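Proteinase K (Serratia sp., PDB 2B6N) probably cleaves peptide bonds within proteins as a calcium-binding serine endopeptidase of the subtilase family, this chain being the catalytic part of a longer precursor. Local coordinates at residues A[36-41]-A[129-134]; A[125-130]-A[151-156]; A[183-188]-A[259-264]; A[198-203]-A[267-272]. All coordinates share one frame; numbering follows the deposited sequence.

Contact 1: residues A[36-41]-A[129-134]; sequences FVIDTG and MSLGGG
The CD1 methyl of Ile-38 lies against CG of Met-129, 3.8 Å away, the two side chains crossing at a slant on one face of the parallel sheet of the subtilase fold. Strands 34-39 and 125-129 are neighbours there, and at their C-terminal ends the backbones part: the CA atoms of Ile-38 and Met-129 are 5.3 Å apart, those of Asp-39 and Ser-130 already 6.6 Å. Met-129 sets CG anti to its own carbonyl carbon (chi1 -62°), beside Ile-38, and then bends at chi3. Helix 107-120 packs on the same methionine through Val-110 and Ile-114. From beyond the split Leu-131 turns back, its CD2 methyl 3.5 Å from the carbonyl O of Ile-38 and more loosely against CG2 of that isoleucine. Asp-39, predicted to belong to the charge relay system, is buried at the fork. Its OD1 accepts a bond of 2.7 Å from Thr-40 N through the anti lone pair and is also hydrogen-bonded to ND1 of His-72, two bonds that should restrain the carboxylate. Its other oxygen, OD2, faces the second segment and touches CB of Ser-130 at 3.6 Å. Ser-130 is the centre of an inverse gamma turn, and its OG is hydrogen-bonded to Ser-224 O, which brings this chain segment beside the predicted nucleophile. No direct hydrogen bond spans the two segments. A water bridges the fork, hydrogen-bonded to Ile-38 O and Asp-39 OD2, and it accepts the N-H of Ser-130, with 2.9 Å between Ser-130 N and the water oxygen.

Contact 2: residues A[125-130]-A[151-156]; sequences AVANMS and ITFVVA
The CB methyl of Ala-127 stands almost squarely over the middle of the Phe-153 ring, a CH-pi contact 3.6 Å from CB to the centroid and 10° off the ring normal. At the edge of the same ring, in its plane, comes SD of Met-129, a Met-aromatic contact with 3.8 Å from SD to Phe-153 CD2. Val-143 of helix 137-148, the helix of the beta-alpha-beta crossover joining these parallel strands, touches both Met-129 and Phe-153. On the opposite face of the sheet the CG2 methyls of Val-126 and Val-154 meet at 3.9 Å. This middle is tight: the bonds from Ala-127 N to Thr-152 O and from Met-129 N to Val-154 O are both 2.8 Å, and Ala-127 O accepts Val-154 N just as directly. The N-terminal end is looser. Thr-152 N reaches Ala-125 O only weakly, at 3.4 Å, and a water beside them donates to that carbonyl oxygen and bonds Thr-152 OG1. At the far end Ala-156 N still bonds Met-129 O, 3.1 Å away. With one face apolar, Asn-128 and Thr-152 among valines on the other, and no charged side chain, the pairing rests on backbone hydrogen bonds and close packing.

Contact 3: residues A[183-188]-A[259-264]; sequences SNDSRS and ADKVTD
OD2 of Asp-264 is held by two nitrogens of Arg-187 and by a water that bridges it to Arg-187 O. This pins two surface loops of the subtilase fold, the one after strand 176-181, with an Asx turn at Asn-184, and the one between strands 258-259 and 272-273, around a single backbone bridge. NH2 donates to OD2 from the syn side, somewhat out of the carboxylate plane and 2.9 Å away, while NE comes to OD2 from above that plane; the guanidinium and carboxylate planes are 65° apart. NE also donates to Asp-264 O at 3.0 Å, so Arg-187 grips the carboxylate by a salt bridge and the same residue's carbonyl by a hydrogen bond; NH1 bonds Ser-191 O. In the bridge Arg-187 N donates to Thr-263 O in a straight bond of 2.9 Å, and Thr-263 N donates to Asp-185 O, 3.0 Å away. CB of Asp-185 touches Lys-261 O at 3.5 Å, and its OD1 makes a salt bridge with Arg-12. CG1 of Val-262 slips under the Arg-187 amide. In the Asx turn Asn-184 OD1 accepts Ser-186 N and OG from the same face of its plane, with 2.7 Å from OG to OD1.

Contact 4: residues A[198-203]-A[267-272]; sequences DIYAPG and TGSPNK. With SO4 (sulfate ion), chain E.
The ring of Tyr-200 is met at its edge, near its plane, by the second segment: Lys-272 O beside CB, Pro-270 O 3.8 Å from CD1, and CB of Ser-269 4.0 Å from CE1. CG1 of Val-262, from earlier in the same loop, sits over one face of the ring. A second flat group is the peptide linking Asp-198 to Ile-199; CG of Pro-270 lies over its face, 3.4 Å from Asp-198 O. At the tip of the tyrosine, OH and Ser-269 OG stay 3.8 Å apart, yet both are hydrogen-bonded to the carbonyl O of Ala-265, which ties the two hydroxyl groups to one acceptor. Strand 199-202 is one of the two outermost strands of the parallel sheet of the subtilase fold. Its inner edge pairs with strand 176-181, and its outer edge is taken up by this loop as it runs into strand 272-273. The joining bond runs from Tyr-200 N to Lys-272 O, 2.9 Å, and the backbone of Tyr-200 is bonded to Leu-274 as well. Just before Lys-272, Asn-271 centres an inverse gamma turn with a weak bond from Lys-272 N to Pro-270 O. Ile-199 puts CG1 anti to the backbone N (chi1 -162°), where it rests on Lys-272 O at 3.5 Å. On the solvent side a water donates to Asp-198 O and accepts from NZ of Lys-272. Away from the strand, at Thr-267, a sulfate ion, probably from the crystallisation liquor, takes a nearly straight bond of 2.8 Å from Thr-267 N to its O4.

Contacts 1 and 2 share Met-129 and Ser-130 and lie on neighbouring strands of one sheet, their centres 9 Å apart; Ile-38 CD1 touches Phe-153 CE2 at 3.8 Å, so their apolar layers are continuous. Contact 1 holds the predicted charge-relay aspartate, and Ser-130 puts both contacts beside His-72 and Ser-224, the other two predicted triad residues. Contact 4 reaches the far edge of the same sheet, its centre about 16 Å from that of contact 2. Contact 3 is alongside it, centres 8 Å apart: Val-262 O probably accepts Asn-271 ND2 at 2.9 Å. Its centre is about 25 Å from that of contact 1, and its Asp-185 side chain about 11 Å from the bound calcium ion.

Contact 1: residues A[36-41]-A[129-134]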
# COMPACT_ATOMS: atom_id res chain seq x y z
N PHE A 36 5.66 3.08 6.54
CA PHE A 36 5.29 4.49 6.59
C PHE A 36 4.06 4.74 5.70
O PHE A 36 4.07 4.47 4.50
CB PHE A 36 6.48 5.34 6.16
CG PHE A 36 7.63 5.28 7.13
CD1 PHE A 36 8.66 4.34 6.98
CD2 PHE A 36 7.68 6.16 8.21
CE1 PHE A 36 9.73 4.27 7.90
CE2 PHE A 36 8.74 6.11 9.13
CZ PHE A 36 9.76 5.17 8.99
N VAL A 37 2.99 5.23 6.31
CA VAL A 37 1.74 5.41 5.58
C VAL A 37 1.56 6.89 5.28
O VAL A 37 1.24 7.67 6.18
CB VAL A 37 0.55 4.85 6.40
CG1 VAL A 37 -0.77 5.03 5.61
CG2 VAL A 37 0.79 3.37 6.72
N ILE A 38 1.84 7.27 4.04
CA ILE A 38 1.79 8.68 3.63
C ILE A 38 0.39 8.94 3.09
O ILE A 38 0.06 8.49 2.00
CB ILE A 38 2.87 9.00 2.55
CG1 ILE A 38 4.27 8.59 3.05
CG2 ILE A 38 2.81 10.50 2.14
CD1 ILE A 38 5.40 8.61 1.99
N ASP A 39 -0.45 9.63 3.87
CA ASP A 39 -1.88 9.57 3.63
C ASP A 39 -2.59 10.61 4.51
O ASP A 39 -2.00 11.66 4.85
CB ASP A 39 -2.37 8.13 3.94
CG ASP A 39 -3.55 7.70 3.10
OD1 ASP A 39 -4.66 8.31 3.24
OD2 ASP A 39 -3.39 6.72 2.31
N THR A 40 -3.83 10.32 4.89
CA THR A 40 -4.65 11.26 5.66
C THR A 40 -4.37 11.20 7.16
O THR A 40 -5.03 11.88 7.94
CB THR A 40 -6.16 11.02 5.45
OG1 THR A 40 -6.51 9.71 5.94
CG2 THR A 40 -6.57 11.17 3.99
N GLY A 41 -3.38 10.40 7.56
CA GLY A 41 -3.07 10.15 8.97
C GLY A 41 -3.53 8.74 9.32
O GLY A 41 -4.06 8.04 8.48
N MET A 129 2.13 5.03 -0.65
CA MET A 129 1.48 6.25 -1.11
C MET A 129 0.20 5.94 -1.88
O MET A 129 0.23 5.79 -3.10
CB MET A 129 2.44 7.06 -2.00
CG MET A 129 3.70 7.52 -1.27
SD MET A 129 4.71 8.60 -2.32
CE MET A 129 3.71 10.08 -2.38
N SER A 130 -0.91 5.83 -1.15
CA SER A 130 -2.25 5.70 -1.76
C SER A 130 -2.83 7.08 -2.09
O SER A 130 -3.81 7.53 -1.48
CB SER A 130 -3.18 4.91 -0.81
OG SER A 130 -2.78 3.54 -0.77
N LEU A 131 -2.23 7.73 -3.09
CA LEU A 131 -2.57 9.08 -3.48
C LEU A 131 -1.86 9.34 -4.79
O LEU A 131 -0.89 8.65 -5.14
CB LEU A 131 -2.09 10.10 -2.41
CG LEU A 131 -0.59 10.21 -2.15
CD1 LEU A 131 0.11 11.15 -3.16
CD2 LEU A 131 -0.39 10.70 -0.72
N GLY A 132 -2.34 10.32 -5.54
CA GLY A 132 -1.75 10.64 -6.83
C GLY A 132 -2.36 11.90 -7.39
O GLY A 132 -3.36 12.43 -6.85
N GLY A 133 -1.74 12.41 -8.44
CA GLY A 133 -2.20 13.64 -9.05
C GLY A 133 -1.57 13.75 -10.42
O GLY A 133 -1.03 12.78 -10.94
N GLY A 134 -1.65 14.93 -11.02
CA GLY A 134 -1.02 15.16 -12.33
C GLY A 134 0.47 14.90 -12.31
O GLY A 134 1.12 15.03 -11.28
O HOH W 1 -0.86 5.82 1.77

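Contact 2: residues A[125-130]-A[151-156]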
# COMPACT_ATOMS: atom_id res chain seq x y z
N ALA A 125 12.47 -0.78 5.91
CA ALA A 125 11.37 0.18 5.81
C ALA A 125 10.65 0.09 4.48
O ALA A 125 11.28 -0.11 3.45
CB ALA A 125 11.90 1.63 6.01
N VAL A 126 9.33 0.26 4.51
CA VAL A 126 8.53 0.39 3.31
C VAL A 126 7.65 1.63 3.49
O VAL A 126 7.25 1.95 4.60
CB VAL A 126 7.67 -0.88 3.03
CG1 VAL A 126 6.63 -1.13 4.12
CG2 VAL A 126 6.95 -0.79 1.68
N ALA A 127 7.37 2.33 2.40
CA ALA A 127 6.47 3.48 2.45
C ALA A 127 5.35 3.23 1.46
O ALA A 127 5.60 2.76 0.35
CB ALA A 127 7.20 4.79 2.13
N ASN A 128 4.12 3.57 1.86
CA ASN A 128 2.97 3.44 0.97
C ASN A 128 2.39 4.80 0.64
O ASN A 128 2.17 5.62 1.54
CB ASN A 128 1.88 2.61 1.66
CG ASN A 128 0.67 2.37 0.76
OD1 ASN A 128 -0.33 3.13 0.80
ND2 ASN A 128 0.78 1.36 -0.08
N MET A 129 2.13 5.03 -0.65
CA MET A 129 1.48 6.25 -1.11
C MET A 129 0.20 5.94 -1.88
O MET A 129 0.23 5.79 -3.10
CB MET A 129 2.44 7.06 -2.00
CG MET A 129 3.70 7.52 -1.27
SD MET A 129 4.71 8.60 -2.32
CE MET A 129 3.71 10.08 -2.38
N SER A 130 -0.91 5.83 -1.15
CA SER A 130 -2.25 5.70 -1.76
C SER A 130 -2.83 7.08 -2.09
O SER A 130 -3.81 7.53 -1.48
CB SER A 130 -3.18 4.91 -0.81
OG SER A 130 -2.78 3.54 -0.77
N ILE A 151 14.62 2.97 0.98
CA ILE A 151 13.24 2.70 1.40
C ILE A 151 12.43 2.28 0.20
O ILE A 151 12.35 3.01 -0.79
CB ILE A 151 12.57 3.92 2.11
CG1 ILE A 151 13.34 4.31 3.39
CG2 ILE A 151 11.12 3.64 2.45
CD1 ILE A 151 14.15 5.60 3.25
N THR A 152 11.82 1.10 0.28
CA THR A 152 10.94 0.63 -0.78
C THR A 152 9.67 1.48 -0.77
O THR A 152 9.00 1.55 0.26
CB THR A 152 10.59 -0.87 -0.55
OG1 THR A 152 11.80 -1.66 -0.58
CG2 THR A 152 9.59 -1.40 -1.58
N PHE A 153 9.36 2.11 -1.91
CA PHE A 153 8.10 2.85 -2.08
C PHE A 153 7.09 2.11 -2.94
O PHE A 153 7.41 1.64 -4.04
CB PHE A 153 8.35 4.24 -2.68
CG PHE A 153 8.60 5.29 -1.67
CD1 PHE A 153 9.74 5.26 -0.89
CD2 PHE A 153 7.68 6.31 -1.50
CE1 PHE A 153 9.96 6.23 0.06
CE2 PHE A 153 7.90 7.30 -0.55
CZ PHE A 153 9.04 7.26 0.23
N VAL A 154 5.86 2.06 -2.44
CA VAL A 154 4.76 1.36 -3.11
C VAL A 154 3.63 2.39 -3.24
O VAL A 154 3.28 3.05 -2.26
CB VAL A 154 4.27 0.15 -2.27
CG1 VAL A 154 3.14 -0.59 -3.02
CG2 VAL A 154 5.43 -0.82 -1.96
N VAL A 155 3.08 2.52 -4.44
CA VAL A 155 2.14 3.61 -4.76
C VAL A 155 0.95 3.12 -5.59
O VAL A 155 1.06 2.15 -6.35
CB VAL A 155 2.82 4.84 -5.48
CG1 VAL A 155 4.12 5.22 -4.77
CG2 VAL A 155 3.09 4.58 -6.98
N ALA A 156 -0.19 3.80 -5.43
CA ALA A 156 -1.40 3.46 -6.19
C ALA A 156 -1.24 3.92 -7.64
O ALA A 156 -0.67 5.01 -7.90
CB ALA A 156 -2.62 4.11 -5.55
O HOH W 2 13.10 -1.40 1.87

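Contact 3: residues A[183-188]-A[259-264]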
# COMPACT_ATOMS: atom_id res chain seq x y z
N SER A 183 -12.57 -9.55 -7.03
CA SER A 183 -12.56 -10.92 -6.49
C SER A 183 -12.70 -12.03 -7.53
O SER A 183 -12.55 -13.20 -7.18
CB SER A 183 -13.63 -11.08 -5.38
OG SER A 183 -14.95 -10.86 -5.89
N ASN A 184 -12.99 -11.68 -8.79
CA ASN A 184 -12.96 -12.70 -9.85
C ASN A 184 -11.72 -12.59 -10.74
O ASN A 184 -11.65 -13.20 -11.81
CB ASN A 184 -14.26 -12.76 -10.67
CG ASN A 184 -14.44 -11.57 -11.61
OD1 ASN A 184 -13.57 -10.70 -11.73
ND2 ASN A 184 -15.59 -11.52 -12.28
N ASP A 185 -10.75 -11.79 -10.29
CA ASP A 185 -9.45 -11.59 -10.95
C ASP A 185 -9.52 -10.68 -12.19
O ASP A 185 -8.59 -10.67 -13.00
CB ASP A 185 -8.72 -12.92 -11.30
CG ASP A 185 -8.10 -13.60 -10.07
OD1 ASP A 185 -7.98 -12.93 -9.02
OD2 ASP A 185 -7.74 -14.80 -10.17
N SER A 186 -10.60 -9.92 -12.33
CA SER A 186 -10.67 -8.88 -13.37
C SER A 186 -9.89 -7.65 -12.91
O SER A 186 -9.88 -7.35 -11.73
CB SER A 186 -12.12 -8.46 -13.62
OG SER A 186 -12.91 -9.55 -14.07
N ARG A 187 -9.27 -6.93 -13.84
CA ARG A 187 -8.88 -5.54 -13.57
C ARG A 187 -10.13 -4.78 -13.11
O ARG A 187 -11.19 -4.84 -13.76
CB ARG A 187 -8.28 -4.89 -14.83
CG ARG A 187 -7.89 -3.44 -14.63
CD ARG A 187 -7.48 -2.75 -15.94
NE ARG A 187 -8.63 -2.63 -16.85
CZ ARG A 187 -9.40 -1.55 -16.96
NH1 ARG A 187 -9.16 -0.46 -16.24
NH2 ARG A 187 -10.41 -1.55 -17.84
N SER A 188 -10.04 -4.08 -11.97
CA SER A 188 -11.14 -3.23 -11.53
C SER A 188 -11.45 -2.20 -12.61
O SER A 188 -10.52 -1.69 -13.25
CB SER A 188 -10.78 -2.51 -10.22
OG SER A 188 -10.42 -3.45 -9.20
N ALA A 259 1.34 -15.43 -12.16
CA ALA A 259 1.29 -14.98 -13.55
C ALA A 259 -0.05 -15.25 -14.21
O ALA A 259 -0.72 -16.23 -13.91
CB ALA A 259 2.43 -15.63 -14.36
N ASP A 260 -0.45 -14.33 -15.10
CA ASP A 260 -1.44 -14.62 -16.14
C ASP A 260 -2.87 -14.87 -15.64
O ASP A 260 -3.63 -15.63 -16.27
CB ASP A 260 -0.93 -15.79 -17.00
CG ASP A 260 0.45 -15.55 -17.59
OD1 ASP A 260 0.94 -14.39 -17.59
OD2 ASP A 260 1.04 -16.53 -18.06
N LYS A 261 -3.22 -14.25 -14.51
CA LYS A 261 -4.54 -14.37 -13.90
C LYS A 261 -5.45 -13.19 -14.15
O LYS A 261 -6.68 -13.34 -14.08
CB LYS A 261 -4.40 -14.55 -12.37
CG LYS A 261 -3.82 -15.88 -11.96
CD LYS A 261 -4.75 -16.99 -12.44
CE LYS A 261 -4.33 -18.34 -11.92
NZ LYS A 261 -5.34 -19.36 -12.30
N VAL A 262 -4.88 -12.02 -14.41
CA VAL A 262 -5.68 -10.80 -14.44
C VAL A 262 -6.31 -10.65 -15.82
O VAL A 262 -5.61 -10.60 -16.84
CB VAL A 262 -4.89 -9.51 -14.05
CG1 VAL A 262 -5.83 -8.30 -14.03
CG2 VAL A 262 -4.21 -9.65 -12.69
N THR A 263 -7.64 -10.62 -15.85
CA THR A 263 -8.36 -10.42 -17.10
C THR A 263 -8.57 -8.93 -17.37
O THR A 263 -8.63 -8.11 -16.44
CB THR A 263 -9.69 -11.23 -17.15
OG1 THR A 263 -10.56 -10.79 -16.11
CG2 THR A 263 -9.40 -12.73 -16.98
N ASP A 264 -8.65 -8.57 -18.66
CA ASP A 264 -8.73 -7.17 -19.08
C ASP A 264 -7.58 -6.34 -18.47
O ASP A 264 -7.77 -5.17 -18.12
CB ASP A 264 -10.10 -6.56 -18.75
CG ASP A 264 -10.31 -5.18 -19.36
OD1 ASP A 264 -9.95 -5.00 -20.56
OD2 ASP A 264 -10.85 -4.30 -18.63
O HOH W 3 -11.83 -12.75 -14.58
O HOH W 4 -12.16 -4.85 -16.30

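Contact 4: residues A[198-203]-A[267-272]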
# COMPACT_ATOMS: atom_id res chain seq x y z
N ASP A 198 3.72 -2.09 -12.02
CA ASP A 198 4.61 -3.20 -11.68
C ASP A 198 3.87 -4.49 -11.34
O ASP A 198 4.38 -5.59 -11.59
CB ASP A 198 5.53 -2.78 -10.52
CG ASP A 198 6.47 -1.67 -10.92
OD1 ASP A 198 7.37 -1.95 -11.75
OD2 ASP A 198 6.26 -0.52 -10.50
N ILE A 199 2.65 -4.36 -10.80
CA ILE A 199 1.94 -5.52 -10.25
C ILE A 199 0.46 -5.12 -10.04
O ILE A 199 0.14 -3.92 -9.99
CB ILE A 199 2.60 -5.97 -8.90
CG1 ILE A 199 2.21 -7.40 -8.51
CG2 ILE A 199 2.32 -4.94 -7.77
CD1 ILE A 199 3.19 -8.03 -7.53
N TYR A 200 -0.40 -6.13 -9.94
CA TYR A 200 -1.80 -5.95 -9.62
C TYR A 200 -2.05 -6.56 -8.23
O TYR A 200 -1.38 -7.52 -7.82
CB TYR A 200 -2.67 -6.67 -10.64
CG TYR A 200 -3.09 -5.85 -11.84
CD1 TYR A 200 -2.50 -6.06 -13.09
CD2 TYR A 200 -4.09 -4.89 -11.73
CE1 TYR A 200 -2.88 -5.31 -14.21
CE2 TYR A 200 -4.49 -4.14 -12.85
CZ TYR A 200 -3.89 -4.36 -14.08
OH TYR A 200 -4.32 -3.61 -15.16
N ALA A 201 -3.03 -6.00 -7.51
CA ALA A 201 -3.40 -6.49 -6.18
C ALA A 201 -4.90 -6.21 -5.96
O ALA A 201 -5.46 -5.32 -6.61
CB ALA A 201 -2.55 -5.81 -5.10
N PRO A 202 -5.56 -6.97 -5.06
CA PRO A 202 -6.97 -6.71 -4.73
C PRO A 202 -7.23 -5.27 -4.34
O PRO A 202 -6.59 -4.74 -3.42
CB PRO A 202 -7.22 -7.63 -3.53
CG PRO A 202 -6.35 -8.83 -3.83
CD PRO A 202 -5.05 -8.15 -4.32
N GLY A 203 -8.19 -4.65 -5.02
CA GLY A 203 -8.53 -3.26 -4.71
C GLY A 203 -10.00 -2.93 -4.72
O GLY A 203 -10.38 -1.88 -4.21
N THR A 267 -3.02 -3.67 -22.56
CA THR A 267 -1.73 -3.69 -23.23
C THR A 267 -0.65 -2.97 -22.41
O THR A 267 -0.89 -1.87 -21.91
CB THR A 267 -1.88 -3.02 -24.62
OG1 THR A 267 -2.81 -3.77 -25.41
CG2 THR A 267 -0.57 -2.93 -25.36
N GLY A 268 0.51 -3.60 -22.25
CA GLY A 268 1.63 -2.99 -21.53
C GLY A 268 1.63 -3.26 -20.04
O GLY A 268 2.68 -3.12 -19.40
N SER A 269 0.48 -3.66 -19.48
CA SER A 269 0.42 -4.02 -18.05
C SER A 269 1.13 -5.35 -17.81
O SER A 269 0.94 -6.31 -18.59
CB SER A 269 -1.01 -4.13 -17.55
OG SER A 269 -1.72 -2.93 -17.79
N PRO A 270 1.92 -5.43 -16.73
CA PRO A 270 2.50 -6.71 -16.33
C PRO A 270 1.38 -7.61 -15.83
O PRO A 270 0.61 -7.18 -14.97
CB PRO A 270 3.43 -6.33 -15.17
CG PRO A 270 2.78 -5.06 -14.59
CD PRO A 270 2.29 -4.33 -15.81
N ASN A 271 1.26 -8.82 -16.36
CA ASN A 271 0.21 -9.70 -15.85
C ASN A 271 0.72 -10.49 -14.65
O ASN A 271 1.04 -11.69 -14.72
CB ASN A 271 -0.44 -10.57 -16.94
CG ASN A 271 -1.89 -10.91 -16.60
OD1 ASN A 271 -2.17 -11.44 -15.52
ND2 ASN A 271 -2.82 -10.61 -17.50
N LYS A 272 0.83 -9.77 -13.54
CA LYS A 272 1.38 -10.30 -12.31
C LYS A 272 0.42 -9.94 -11.19
O LYS A 272 0.09 -8.77 -11.00
CB LYS A 272 2.76 -9.69 -12.01
CG LYS A 272 3.85 -10.07 -13.05
CD LYS A 272 5.23 -9.64 -12.56
CE LYS A 272 6.34 -9.93 -13.59
NZ LYS A 272 6.45 -8.84 -14.62
S SO4 E . -6.27 -3.68 -24.58
O1 SO4 E . -6.31 -5.00 -23.96
O2 SO4 E . -7.61 -3.08 -24.55
O3 SO4 E . -5.88 -3.81 -25.99
O4 SO4 E . -5.31 -2.79 -23.92
O HOH W 5 6.18 -6.15 -13.47